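Local coordinates for teichoic acid biosynthesis protein F (Staphylococcus epidermidis, PDB 3L7I) that belongs to the teichoic acid biosynthesis enzymes of the bacterial cell envelope and has two Rossmann-like domains in a GT-B-type arrangement, at residues K370-Y373 / E374-K378; G711-I714 / H715-K719. One frame throughout, in Å; residues are numbered along the deposited sequence.

Contact 1: K370-Y373 / E374-K378; sequences KYIY and EYMQK
Q377 lays its CG over one face of the Y373 ring, 3.7 Å from the ring centroid, the geometry of a CH-pi contact offset toward the rim. Y373 sets CG opposite its backbone N (chi1 169°), which swings the ring along the helix toward the next turn, while Q377 folds at chi2, so that its amide lies only 24° from the ring plane, with CD 3.4 Å from Y373 OH. The polar ends are held by the neighbouring loop: Y373 OH bonds to P398 O and A401 N, Q377 OE1 to S400 N. One turn back, the extended chains of K370 and E374 run past each other, and K370 NZ stays 4.4 Å from E374 OE2, beyond a salt bridge; that carboxylate is hydrogen-bonded by Y365 OH. Beneath them the i to i+4 backbone bonds are regular, Q377 N to Y373 O (2.9 Å, 166° at the hydrogen) being the straightest. On the buried side I372 and M376 face strand 354-358 of the beta-alpha-beta unit. The ring and the amide are probably held in place together, by the CH-pi contact within helix 367-379 and by hydrogen bonds of their polar ends to residues 398-401.

Contact 2: G711-I714 / H715-K719; sequences GDLI and HKDIK
K716 N donates to D712 O at 2.9 Å, the shortest of four successive i to i+4 backbone bonds that join residues 711-714 to 715-719. It is flanked by H715 N to G711 O and D717 N to L713 O, the latter bent to 138° at the hydrogen. D717 N also has a weak bond to I714 O. That carbonyl is the main acceptor of I718 N as well, at 3.1 Å, so it serves two successive amides, one well and one poorly.

Three polar side chains, D712, H715 and D717, have partners on other elements. D712 OD1 takes hydrogen bonds from the hydroxyls of Y375 and Y380, H715 ND1 pairs with Y383 OH while its ring stacks on Y380, and D717 OD2 bonds to H420 NE2. This is one helix, 706-721, near the C-terminal end of a chain whose two parallel sheets give the GT-B-like architecture. Although it follows the second sheet in sequence, it packs on strands 418-423 and 438-441 of the first, a return across the domains familiar from GT-B proteins.

The apolar contact with that sheet is made largely by I714 and I718, which lie side by side and point the same way, I714 CG2 being 3.6 Å from I718 CD1. I714 reaches H420, V422 and I440, and I718 rests on S419 and H420. L713 and D717 form a second pair lying side by side, with L713 CG 4.1 Å from D717 OD2; L713 touches I440, so it too meets the sheet, at strand 438-441.

How the contacts relate
Contact 1 comes first along the chain, on helix 367-379 between strands 354-358 and 384-389 of the first parallel sheet; contact 2 follows far later, on helix 706-721. They nevertheless lie about 13 Å apart, centre to centre, and the two helices touch. Besides the Y375-D712 hydrogen bond, M376 CG packs against G711 CA at 3.6 Å, where the glycine presents no side chain. M376 CE also meets I714 CG2 at 3.8 Å. The C-terminal helix thus docks beside the crossover helix on the same sheet, tying the end of the chain, after the second sheet, back to the first domain.

Contact 1: K370-Y373 / E374-K378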
ATOM      1  N   LYS A 370      10.623 -32.688  30.829  1.00 57.73           N
ATOM      2  CA  LYS A 370      11.722 -32.499  31.751  1.00 58.93           C
ATOM      3  C   LYS A 370      12.603 -33.757  31.777  1.00 60.03           C
ATOM      4  O   LYS A 370      13.836 -33.667  31.638  1.00 61.22           O
ATOM      5  CB  LYS A 370      11.215 -32.115  33.150  1.00 58.93           C
ATOM      6  CG  LYS A 370      12.174 -32.497  34.314  1.00 60.33           C
ATOM      7  CD  LYS A 370      11.803 -31.797  35.623  1.00 60.53           C
ATOM      8  CE  LYS A 370      12.313 -32.543  36.865  1.00 61.72           C
ATOM      9  NZ  LYS A 370      12.291 -31.679  38.103  1.00 62.35           N
ATOM     10  N   TYR A 371      11.965 -34.923  31.919  1.00 59.77           N
ATOM     11  CA  TYR A 371      12.687 -36.190  32.004  1.00 60.90           C
ATOM     12  C   TYR A 371      13.320 -36.632  30.681  1.00 61.38           C
ATOM     13  O   TYR A 371      14.403 -37.220  30.679  1.00 62.80           O
ATOM     14  CB  TYR A 371      11.796 -37.283  32.594  1.00 60.62           C
ATOM     15  CG  TYR A 371      11.503 -37.029  34.052  1.00 60.71           C
ATOM     16  CD1 TYR A 371      10.473 -36.178  34.432  1.00 59.66           C
ATOM     17  CD2 TYR A 371      12.276 -37.612  35.052  1.00 62.02           C
ATOM     18  CE1 TYR A 371      10.215 -35.926  35.759  1.00 59.91           C
ATOM     19  CE2 TYR A 371      12.025 -37.368  36.378  1.00 62.23           C
ATOM     20  CZ  TYR A 371      10.994 -36.520  36.727  1.00 61.17           C
ATOM     21  OH  TYR A 371      10.738 -36.269  38.053  1.00 61.53           O
ATOM     22  N   ILE A 372      12.658 -36.347  29.563  1.00 60.38           N
ATOM     23  CA  ILE A 372      13.252 -36.635  28.270  1.00 60.91           C
ATOM     24  C   ILE A 372      14.561 -35.857  28.210  1.00 61.97           C
ATOM     25  O   ILE A 372      15.600 -36.404  27.836  1.00 63.36           O
ATOM     26  CB  ILE A 372      12.300 -36.284  27.083  1.00 59.69           C
ATOM     27  CG1 ILE A 372      11.089 -37.225  27.081  1.00 59.02           C
ATOM     28  CG2 ILE A 372      13.025 -36.362  25.738  1.00 60.37           C
ATOM     29  CD1 ILE A 372      10.002 -36.849  26.063  1.00 57.90           C
ATOM     30  N   TYR A 373      14.505 -34.599  28.645  1.00 61.49           N
ATOM     31  CA  TYR A 373      15.671 -33.709  28.641  1.00 62.54           C
ATOM     32  C   TYR A 373      16.781 -34.156  29.585  1.00 64.24           C
ATOM     33  O   TYR A 373      17.951 -34.197  29.197  1.00 65.70           O
ATOM     34  CB  TYR A 373      15.275 -32.273  28.976  1.00 61.75           C
ATOM     35  CG  TYR A 373      16.442 -31.353  29.244  1.00 63.01           C
ATOM     36  CD1 TYR A 373      17.302 -30.975  28.224  1.00 63.77           C
ATOM     37  CD2 TYR A 373      16.679 -30.853  30.521  1.00 63.59           C
ATOM     38  CE1 TYR A 373      18.372 -30.122  28.459  1.00 65.09           C
ATOM     39  CE2 TYR A 373      17.743 -29.998  30.773  1.00 64.93           C
ATOM     40  CZ  TYR A 373      18.585 -29.633  29.735  1.00 65.68           C
ATOM     41  OH  TYR A 373      19.636 -28.783  29.977  1.00 67.17           O
ATOM     42  N   GLU A 374      16.432 -34.496  30.819  1.00 64.21           N
ATOM     43  CA  GLU A 374      17.467 -34.919  31.756  1.00 65.96           C
ATOM     44  C   GLU A 374      18.172 -36.207  31.291  1.00 67.25           C
ATOM     45  O   GLU A 374      19.366 -36.419  31.567  1.00 69.12           O
ATOM     46  CB  GLU A 374      16.908 -35.024  33.178  1.00 65.73           C
ATOM     47  CG  GLU A 374      16.329 -33.692  33.652  1.00 64.82           C
ATOM     48  CD  GLU A 374      16.078 -33.615  35.151  1.00 65.14           C
ATOM     49  OE1 GLU A 374      16.069 -34.690  35.796  1.00 65.66           O
ATOM     50  OE2 GLU A 374      15.883 -32.481  35.671  1.00 64.97           O
ATOM     51  N   TYR A 375      17.445 -37.057  30.571  1.00 66.44           N
ATOM     52  CA  TYR A 375      18.045 -38.279  30.077  1.00 67.75           C
ATOM     53  C   TYR A 375      19.005 -37.931  28.973  1.00 68.75           C
ATOM     54  O   TYR A 375      20.103 -38.459  28.915  1.00 70.67           O
ATOM     55  CB  TYR A 375      17.000 -39.250  29.545  1.00 66.78           C
ATOM     56  CG  TYR A 375      17.615 -40.392  28.764  1.00 68.21           C
ATOM     57  CD1 TYR A 375      17.968 -41.588  29.393  1.00 69.55           C
ATOM     58  CD2 TYR A 375      17.865 -40.265  27.403  1.00 68.39           C
ATOM     59  CE1 TYR A 375      18.539 -42.628  28.683  1.00 71.06           C
ATOM     60  CE2 TYR A 375      18.430 -41.291  26.686  1.00 69.88           C
ATOM     61  CZ  TYR A 375      18.767 -42.469  27.327  1.00 71.24           C
ATOM     62  OH  TYR A 375      19.330 -43.480  26.590  1.00 73.86           O
ATOM     63  N   MET A 376      18.597 -37.039  28.086  1.00 67.60           N
ATOM     64  CA  MET A 376      19.470 -36.678  26.973  1.00 68.56           C
ATOM     65  C   MET A 376      20.718 -35.906  27.412  1.00 70.12           C
ATOM     66  O   MET A 376      21.781 -36.074  26.838  1.00 71.84           O
ATOM     67  CB  MET A 376      18.695 -35.926  25.894  1.00 67.00           C
ATOM     68  CG  MET A 376      17.757 -36.833  25.156  1.00 66.15           C
ATOM     69  SD  MET A 376      17.030 -36.040  23.738  1.00 64.81           S
ATOM     70  CE  MET A 376      18.364 -36.094  22.533  1.00 66.70           C
ATOM     71  N   GLN A 377      20.584 -35.067  28.429  1.00 69.70           N
ATOM     72  CA  GLN A 377      21.731 -34.404  29.017  1.00 71.37           C
ATOM     73  C   GLN A 377      22.833 -35.404  29.417  1.00 73.69           C
ATOM     74  O   GLN A 377      24.022 -35.176  29.170  1.00 75.63           O
ATOM     75  CB  GLN A 377      21.288 -33.610  30.239  1.00 70.69           C
ATOM     76  CG  GLN A 377      20.710 -32.269  29.889  1.00 69.31           C
ATOM     77  CD  GLN A 377      21.740 -31.357  29.268  1.00 70.54           C
ATOM     78  OE1 GLN A 377      22.648 -30.875  29.956  1.00 72.14           O
ATOM     79  NE2 GLN A 377      21.609 -31.105  27.964  1.00 69.95           N
ATOM     80  N   LYS A 378      22.441 -36.508  30.040  1.00 75.71           N
ATOM     81  CA  LYS A 378      23.405 -37.502  30.491  1.00 78.60           C
ATOM     82  C   LYS A 378      24.108 -38.213  29.319  1.00 81.83           C
ATOM     83  O   LYS A 378      25.328 -38.381  29.333  1.00 85.04           O
ATOM     84  CB  LYS A 378      22.713 -38.512  31.408  1.00 77.70           C
ATOM     85  CG  LYS A 378      23.632 -39.497  32.117  1.00 80.59           C
ATOM     86  CD  LYS A 378      22.832 -40.361  33.097  1.00 79.40           C
ATOM     87  CE  LYS A 378      23.664 -41.494  33.703  1.00 82.37           C
ATOM     88  NZ  LYS A 378      22.858 -42.308  34.659  1.00 81.19           N
TER

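Contact 2: G711-I714 / H715-K719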
ATOM      1  N   GLY A 711      14.516 -40.213  24.196  1.00 64.14           N
ATOM      2  CA  GLY A 711      15.861 -39.713  23.989  1.00 63.93           C
ATOM      3  C   GLY A 711      16.637 -40.467  22.907  1.00 66.31           C
ATOM      4  O   GLY A 711      17.360 -39.862  22.112  1.00 65.96           O
ATOM      5  N   ASP A 712      16.511 -41.791  22.879  1.00 68.89           N
ATOM      6  CA  ASP A 712      17.224 -42.584  21.880  1.00 71.47           C
ATOM      7  C   ASP A 712      16.552 -42.426  20.522  1.00 71.54           C
ATOM      8  O   ASP A 712      17.213 -42.503  19.482  1.00 72.73           O
ATOM      9  CB  ASP A 712      17.287 -44.072  22.266  1.00 74.45           C
ATOM     10  CG  ASP A 712      18.204 -44.346  23.467  1.00 74.95           C
ATOM     11  OD1 ASP A 712      18.935 -43.420  23.896  1.00 73.23           O
ATOM     12  OD2 ASP A 712      18.184 -45.492  23.984  1.00 77.18           O
ATOM     13  N   LEU A 713      15.234 -42.211  20.519  1.00 70.41           N
ATOM     14  CA  LEU A 713      14.521 -42.038  19.250  1.00 70.49           C
ATOM     15  C   LEU A 713      15.028 -40.786  18.568  1.00 68.61           C
ATOM     16  O   LEU A 713      15.272 -40.794  17.365  1.00 69.54           O
ATOM     17  CB  LEU A 713      13.007 -41.943  19.436  1.00 69.54           C
ATOM     18  CG  LEU A 713      12.253 -41.709  18.129  1.00 69.63           C
ATOM     19  CD1 LEU A 713      12.191 -42.981  17.336  1.00 72.82           C
ATOM     20  CD2 LEU A 713      10.870 -41.214  18.406  1.00 68.02           C
ATOM     21  N   ILE A 714      15.181 -39.719  19.358  1.00 66.08           N
ATOM     22  CA  ILE A 714      15.674 -38.436  18.849  1.00 64.18           C
ATOM     23  C   ILE A 714      17.101 -38.595  18.364  1.00 65.55           C
ATOM     24  O   ILE A 714      17.451 -38.133  17.273  1.00 65.58           O
ATOM     25  CB  ILE A 714      15.583 -37.285  19.896  1.00 61.40           C
ATOM     26  CG1 ILE A 714      14.122 -36.978  20.206  1.00 60.01           C
ATOM     27  CG2 ILE A 714      16.230 -36.025  19.367  1.00 59.80           C
ATOM     28  CD1 ILE A 714      13.953 -35.979  21.292  1.00 57.63           C
ATOM     29  N   HIS A 715      17.919 -39.269  19.163  1.00 66.83           N
ATOM     30  CA  HIS A 715      19.301 -39.507  18.778  1.00 68.43           C
ATOM     31  C   HIS A 715      19.402 -40.251  17.447  1.00 70.84           C
ATOM     32  O   HIS A 715      20.246 -39.922  16.627  1.00 71.35           O
ATOM     33  CB  HIS A 715      20.058 -40.256  19.878  1.00 69.76           C
ATOM     34  CG  HIS A 715      21.430 -40.696  19.470  1.00 71.94           C
ATOM     35  ND1 HIS A 715      22.510 -39.838  19.444  1.00 71.68           N
ATOM     36  CD2 HIS A 715      21.896 -41.901  19.065  1.00 75.05           C
ATOM     37  CE1 HIS A 715      23.581 -40.499  19.045  1.00 75.24           C
ATOM     38  NE2 HIS A 715      23.236 -41.752  18.807  1.00 76.61           N
ATOM     39  N   LYS A 716      18.536 -41.238  17.231  1.00 86.14           N
ATOM     40  CA  LYS A 716      18.581 -42.023  16.002  1.00 88.82           C
ATOM     41  C   LYS A 716      18.081 -41.206  14.817  1.00 88.54           C
ATOM     42  O   LYS A 716      18.479 -41.448  13.685  1.00 91.22           O
ATOM     43  CB  LYS A 716      17.763 -43.313  16.140  1.00 89.62           C
ATOM     44  CG  LYS A 716      17.763 -44.214  14.893  1.00 92.63           C
ATOM     45  CD  LYS A 716      16.655 -45.271  14.962  1.00 93.11           C
ATOM     46  CE  LYS A 716      17.055 -46.576  14.272  1.00 96.89           C
ATOM     47  NZ  LYS A 716      16.958 -46.508  12.788  1.00 98.34           N
ATOM     48  N   ASP A 717      17.205 -40.243  15.078  1.00105.17           N
ATOM     49  CA  ASP A 717      16.677 -39.393  14.015  1.00105.01           C
ATOM     50  C   ASP A 717      17.747 -38.424  13.508  1.00105.97           C
ATOM     51  O   ASP A 717      17.821 -38.154  12.308  1.00107.78           O
ATOM     52  CB  ASP A 717      15.424 -38.623  14.476  1.00101.98           C
ATOM     53  CG  ASP A 717      14.127 -39.411  14.264  1.00102.11           C
ATOM     54  OD1 ASP A 717      14.082 -40.284  13.365  1.00104.58           O
ATOM     55  OD2 ASP A 717      13.143 -39.152  14.990  1.00100.00           O
ATOM     56  N   ILE A 718      18.581 -37.906  14.410  1.00 73.67           N
ATOM     57  CA  ILE A 718      19.558 -36.893  14.001  1.00 74.74           C
ATOM     58  C   ILE A 718      20.858 -37.445  13.434  1.00 78.36           C
ATOM     59  O   ILE A 718      21.573 -36.740  12.729  1.00 80.15           O
ATOM     60  CB  ILE A 718      19.808 -35.775  15.055  1.00 72.49           C
ATOM     61  CG1 ILE A 718      19.718 -36.272  16.470  1.00 71.01           C
ATOM     62  CG2 ILE A 718      18.706 -34.771  14.996  1.00 68.13           C
ATOM     63  CD1 ILE A 718      19.135 -35.189  17.382  1.00 66.31           C
ATOM     64  N   LYS A 719      21.149 -38.707  13.719  1.00 76.28           N
ATOM     65  CA  LYS A 719      22.220 -39.385  13.002  1.00 80.08           C
ATOM     66  C   LYS A 719      21.932 -39.449  11.489  1.00 82.08           C
ATOM     67  O   LYS A 719      22.818 -39.183  10.682  1.00 84.91           O
ATOM     68  CB  LYS A 719      22.499 -40.771  13.596  1.00 81.38           C
ATOM     69  CG  LYS A 719      23.412 -40.741  14.831  1.00 81.57           C
ATOM     70  CD  LYS A 719      24.079 -42.096  15.069  1.00 84.63           C
ATOM     71  CE  LYS A 719      25.345 -41.971  15.914  1.00 86.30           C
ATOM     72  NZ  LYS A 719      26.302 -43.063  15.594  1.00 90.60           N
TER